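Local coordinates for protein amidohydrolase (Xanthomonas campestris pv. campestris, PDB 4DZH) that probably deaminates 5'-methylthioadenosine or a related adenosine compound, as a zinc-binding member of the ATZ/TRZ family of metal-dependent hydrolases, at residues I274-C277 / A278-V282; A438-W441 / R442-R446. One frame throughout, in Å; residues are numbered along the deposited sequence.

Contact 1. Residues I274-C277 / A278-V282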
loop_
_atom_site.group_PDB
_atom_site.type_symbol
_atom_site.label_atom_id
_atom_site.label_comp_id
_atom_site.label_asym_id
_atom_site.label_seq_id
_atom_site.Cartn_x
_atom_site.Cartn_y
_atom_site.Cartn_z
ATOM N N ILE A 274 -17.436 -8.225 20.845
ATOM C CA ILE A 274 -16.869 -9.225 19.949
ATOM C C ILE A 274 -17.643 -10.519 19.980
ATOM O O ILE A 274 -18.115 -11.008 18.933
ATOM C CB ILE A 274 -15.385 -9.486 20.215
ATOM C CG1 ILE A 274 -14.563 -8.218 20.021
ATOM C CG2 ILE A 274 -14.869 -10.530 19.270
ATOM C CD1 ILE A 274 -13.112 -8.449 20.241
ATOM N N HIS A 275 -17.819 -11.051 21.183
ATOM C CA HIS A 275 -18.615 -12.260 21.388
ATOM C C HIS A 275 -20.093 -12.049 21.067
ATOM O O HIS A 275 -20.754 -12.966 20.531
ATOM C CB HIS A 275 -18.331 -12.879 22.774
ATOM C CG HIS A 275 -16.905 -13.295 22.918
ATOM N ND1 HIS A 275 -16.451 -14.536 22.526
ATOM C CD2 HIS A 275 -15.805 -12.597 23.303
ATOM C CE1 HIS A 275 -15.144 -14.605 22.711
ATOM N NE2 HIS A 275 -14.728 -13.445 23.187
ATOM N N LEU A 276 -20.589 -10.833 21.301
ATOM C CA LEU A 276 -21.923 -10.479 20.820
ATOM C C LEU A 276 -22.052 -10.728 19.322
ATOM O O LEU A 276 -23.029 -11.388 18.856
ATOM C CB LEU A 276 -22.292 -9.030 21.167
ATOM C CG LEU A 276 -23.754 -8.664 20.835
ATOM C CD1 LEU A 276 -24.766 -9.639 21.489
ATOM C CD2 LEU A 276 -24.096 -7.212 21.187
ATOM N N CYS A 277 -21.066 -10.226 18.566
ATOM C CA CYS A 277 -21.072 -10.337 17.111
ATOM C C CYS A 277 -20.972 -11.800 16.718
ATOM O O CYS A 277 -21.768 -12.283 15.883
ATOM C CB CYS A 277 -19.947 -9.494 16.487
ATOM S SG CYS A 277 -20.142 -7.678 16.742
ATOM N N ALA A 278 -20.045 -12.519 17.345
ATOM C CA ALA A 278 -19.904 -13.956 17.113
ATOM C C ALA A 278 -21.215 -14.745 17.356
ATOM O O ALA A 278 -21.661 -15.512 16.482
ATOM C CB ALA A 278 -18.759 -14.513 17.947
ATOM N N GLU A 279 -21.850 -14.531 18.504
ATOM C CA GLU A 279 -23.085 -15.259 18.843
ATOM C C GLU A 279 -24.261 -14.997 17.896
ATOM O O GLU A 279 -25.074 -15.900 17.629
ATOM C CB GLU A 279 -23.524 -14.966 20.276
ATOM C CG GLU A 279 -22.465 -15.268 21.359
ATOM C CD GLU A 279 -22.038 -16.746 21.443
ATOM O OE1 GLU A 279 -22.892 -17.609 21.787
ATOM O OE2 GLU A 279 -20.833 -17.031 21.193
ATOM N N ARG A 280 -24.345 -13.772 17.377
ATOM C CA ARG A 280 -25.491 -13.342 16.582
ATOM C C ARG A 280 -25.292 -13.423 15.081
ATOM O O ARG A 280 -26.240 -13.168 14.326
ATOM C CB ARG A 280 -25.838 -11.910 16.921
ATOM C CG ARG A 280 -26.194 -11.758 18.366
ATOM C CD ARG A 280 -27.606 -12.226 18.594
ATOM N NE ARG A 280 -27.989 -11.835 19.943
ATOM C CZ ARG A 280 -28.547 -10.670 20.241
ATOM N NH1 ARG A 280 -28.843 -9.799 19.276
ATOM N NH2 ARG A 280 -28.843 -10.394 21.510
ATOM N N GLY A 281 -24.078 -13.761 14.651
ATOM C CA GLY A 281 -23.796 -13.918 13.235
ATOM C C GLY A 281 -23.526 -12.604 12.513
ATOM O O GLY A 281 -23.840 -12.467 11.322
ATOM N N VAL A 282 -22.997 -11.629 13.241
ATOM C CA VAL A 282 -22.749 -10.324 12.646
ATOM C C VAL A 282 -21.462 -10.388 11.842
ATOM O O VAL A 282 -20.487 -11.043 12.277
ATOM C CB VAL A 282 -22.553 -9.268 13.717
ATOM C CG1 VAL A 282 -22.281 -7.895 13.094
ATOM C CG2 VAL A 282 -23.830 -9.174 14.584
#
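Cys277 and Val282 meet where helix 271-280 ends and the chain turns away. Ala278 N bonds to Ile274 O at 2.9 Å, and Glu279 N to His275 O at 2.8 Å, both nearly straight. Arg280 N reaches Leu276 O at 3.1 Å on a more bent path. The next acceptor, Cys277 O, takes one good bond and two weak ones. The good one comes from Val282 N, at 3.0 Å with an N-H...O angle of 162°. The weak ones come from Gly281 N and Arg280 N. Three backbone N-H groups at the end of the helix thus share one carbonyl oxygen.

This is a Schellman motif. Gly281 takes a positive phi of 82°, a value that favours glycine, and the chain leaves the helix there. The turn closes the helix of the beta-alpha-beta unit formed by strand 261-265, helix 271-280 and strand 283-286, part of the TIM barrel.

The apolar pair is Val282 CB on Cys277 CB, at 3.8 Å. Cys277 also touches Met266 and Val309, while Val282 touches Val257.

Leu276 meets Arg280 in another way. Its CD1 methyl lies over one face of the Arg280 guanidinium, toward the rim. The bend of Arg280 at chi2 (-79°) swings the guanidinium across this methyl. CG of Arg280 comes 4.0 Å from Leu276 CD1.

Polar side-chain ends are held from outside the segments. Arg280 NH1 bonds to Val257 O, and His275 NE2 bonds to Glu271 OE1.

Contact 2. Residues A438-W441 / R442-R446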
loop_
_atom_site.group_PDB
_atom_site.type_symbol
_atom_site.label_atom_id
_atom_site.label_comp_id
_atom_site.label_asym_id
_atom_site.label_seq_id
_atom_site.Cartn_x
_atom_site.Cartn_y
_atom_site.Cartn_z
ATOM N N ALA A 438 -13.850 12.198 -16.316
ATOM C CA ALA A 438 -13.352 12.530 -14.968
ATOM C C ALA A 438 -12.809 13.987 -14.869
ATOM O O ALA A 438 -13.019 14.703 -13.885
ATOM C CB ALA A 438 -12.283 11.533 -14.541
ATOM N N ARG A 439 -12.192 14.419 -15.942
ATOM C CA ARG A 439 -11.743 15.809 -16.049
ATOM C C ARG A 439 -12.891 16.828 -16.089
ATOM O O ARG A 439 -12.773 17.920 -15.502
ATOM C CB ARG A 439 -10.866 15.948 -17.263
ATOM C CG ARG A 439 -9.820 14.886 -17.260
ATOM C CD ARG A 439 -8.801 15.079 -18.351
ATOM N NE ARG A 439 -7.486 14.629 -17.907
ATOM C CZ ARG A 439 -6.597 14.025 -18.695
ATOM N NH1 ARG A 439 -6.890 13.773 -19.961
ATOM N NH2 ARG A 439 -5.408 13.669 -18.220
ATOM N N GLN A 440 -14.010 16.477 -16.750
ATOM C CA GLN A 440 -15.187 17.326 -16.677
ATOM C C GLN A 440 -15.629 17.514 -15.264
ATOM O O GLN A 440 -15.866 18.635 -14.813
ATOM C CB GLN A 440 -16.383 16.729 -17.455
ATOM C CG GLN A 440 -17.681 17.564 -17.188
ATOM C CD GLN A 440 -18.936 16.893 -17.670
ATOM O OE1 GLN A 440 -19.477 15.993 -17.011
ATOM N NE2 GLN A 440 -19.409 17.319 -18.827
ATOM N N TRP A 441 -15.782 16.396 -14.550
ATOM C CA TRP A 441 -16.238 16.466 -13.175
ATOM C C TRP A 441 -15.274 17.251 -12.283
ATOM O O TRP A 441 -15.700 17.941 -11.337
ATOM C CB TRP A 441 -16.450 15.052 -12.641
ATOM C CG TRP A 441 -17.771 14.508 -13.105
ATOM C CD1 TRP A 441 -17.995 13.504 -14.012
ATOM C CD2 TRP A 441 -19.042 14.999 -12.710
ATOM N NE1 TRP A 441 -19.365 13.324 -14.175
ATOM C CE2 TRP A 441 -20.019 14.227 -13.378
ATOM C CE3 TRP A 441 -19.458 16.014 -11.836
ATOM C CZ2 TRP A 441 -21.376 14.445 -13.202
ATOM C CZ3 TRP A 441 -20.804 16.228 -11.652
ATOM C CH2 TRP A 441 -21.754 15.446 -12.336
ATOM N N ARG A 442 -13.993 17.143 -12.598
ATOM C CA ARG A 442 -12.953 17.866 -11.866
ATOM C C ARG A 442 -13.214 19.370 -11.964
ATOM O O ARG A 442 -13.231 20.078 -10.962
ATOM C CB ARG A 442 -11.584 17.520 -12.446
ATOM C CG ARG A 442 -10.423 17.722 -11.482
ATOM C CD ARG A 442 -10.038 19.160 -11.475
ATOM N NE ARG A 442 -9.779 19.605 -12.833
ATOM C CZ ARG A 442 -8.617 19.413 -13.449
ATOM N NH1 ARG A 442 -8.428 19.856 -14.689
ATOM N NH2 ARG A 442 -7.628 18.792 -12.804
ATOM N N ASP A 443 -13.495 19.829 -13.175
ATOM C CA ASP A 443 -13.849 21.246 -13.418
ATOM C C ASP A 443 -15.153 21.738 -12.740
ATOM O O ASP A 443 -15.214 22.858 -12.209
ATOM C CB ASP A 443 -13.928 21.511 -14.913
ATOM C CG ASP A 443 -12.587 21.307 -15.625
ATOM O OD1 ASP A 443 -11.493 21.388 -14.986
ATOM O OD2 ASP A 443 -12.630 21.071 -16.842
ATOM N N ARG A 444 -16.183 20.895 -12.745
ATOM C CA ARG A 444 -17.451 21.236 -12.114
ATOM C C ARG A 444 -17.307 21.395 -10.637
ATOM O O ARG A 444 -17.830 22.351 -10.059
ATOM C CB ARG A 444 -18.482 20.140 -12.371
ATOM C CG ARG A 444 -18.958 20.124 -13.769
ATOM C CD ARG A 444 -20.123 19.197 -13.901
ATOM N NE ARG A 444 -20.725 19.324 -15.229
ATOM C CZ ARG A 444 -21.644 18.489 -15.690
ATOM N NH1 ARG A 444 -22.081 17.491 -14.932
ATOM N NH2 ARG A 444 -22.116 18.653 -16.909
ATOM N N ILE A 445 -16.590 20.444 -10.019
ATOM C CA ILE A 445 -16.379 20.485 -8.590
ATOM C C ILE A 445 -15.579 21.745 -8.217
ATOM O O ILE A 445 -15.834 22.389 -7.175
ATOM C CB ILE A 445 -15.707 19.147 -8.123
ATOM C CG1 ILE A 445 -16.706 17.984 -8.314
ATOM C CG2 ILE A 445 -15.206 19.234 -6.689
ATOM C CD1 ILE A 445 -16.061 16.619 -8.667
ATOM N N ARG A 446 -14.621 22.102 -9.074
ATOM C CA ARG A 446 -13.747 23.260 -8.830
ATOM C C ARG A 446 -14.532 24.561 -8.611
ATOM O O ARG A 446 -14.158 25.406 -7.800
ATOM C CB ARG A 446 -12.725 23.416 -9.962
ATOM C CG ARG A 446 -11.456 22.617 -9.717
ATOM C CD ARG A 446 -10.353 22.915 -10.739
ATOM N NE ARG A 446 -9.124 22.180 -10.415
ATOM C CZ ARG A 446 -8.131 21.958 -11.271
ATOM N NH1 ARG A 446 -7.059 21.278 -10.877
ATOM N NH2 ARG A 446 -8.210 22.409 -12.521
#
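Arg444 reaches back one turn of helix 431-447 to Gln440 and Trp441. Its CB lies 3.7 Å from Trp441 O, and its CG is 3.6 Å from Gln440 O. The chain then runs extended to NE. This carries Arg444 CD to the Trp441 ring, 3.8 Å from CZ3. NE faces the Gln440 amide, nearest CD. Arg444 CZ sits 3.6 Å from Gln440 OE1, which lies over the centre of one guanidinium face. The amide and guanidinium planes are only 13° apart, so these groups stack. Arg444 NH2 lies 3.6 Å from Gln440 NE2. Arg444 NH1 stands over one face of the indole near the rim, 3.3 Å from Trp441 CH2. The guanidinium is almost upright on the indole, with 84° between the planes. Arg444 CZ lies over the six-membered ring of Trp441 in a cation-pi contact.

The indole is also held from outside the segments: NE1 bonds to Asp119 and the ring meets Phe116 edge-to-face. Arg442 forms a salt bridge with Asp443, while its NH2 bonds to Leu394 O of the second subunit.

The helix packs on helix 96-111 of its own chain and touches the second subunit. The Arg444 charge probably gains from the pi cloud of Trp441, and the stacked amide would help to hold the guanidinium upright.

Overall arrangement
Contact 1 spans the C-terminal end of a helix and the turn after it; contact 2 lies within one helix. They sit on opposite sides of the chain's centre. Their centres are 44 Å apart and their nearest atoms about 33 Å, so they do not touch. Contact 1 ends a helix on the outside of the amidohydrolase barrel. A glycerol, probably from the crystallisation liquor, is hydrogen-bonded to Gly281 O there. Contact 2 belongs to the C-terminal helix 431-447, which meets the second subunit. No other protein chain of the assembly touches contact 1. Both lie away from the metal sites, including the zinc site of His79, His81, His228 and Asp316.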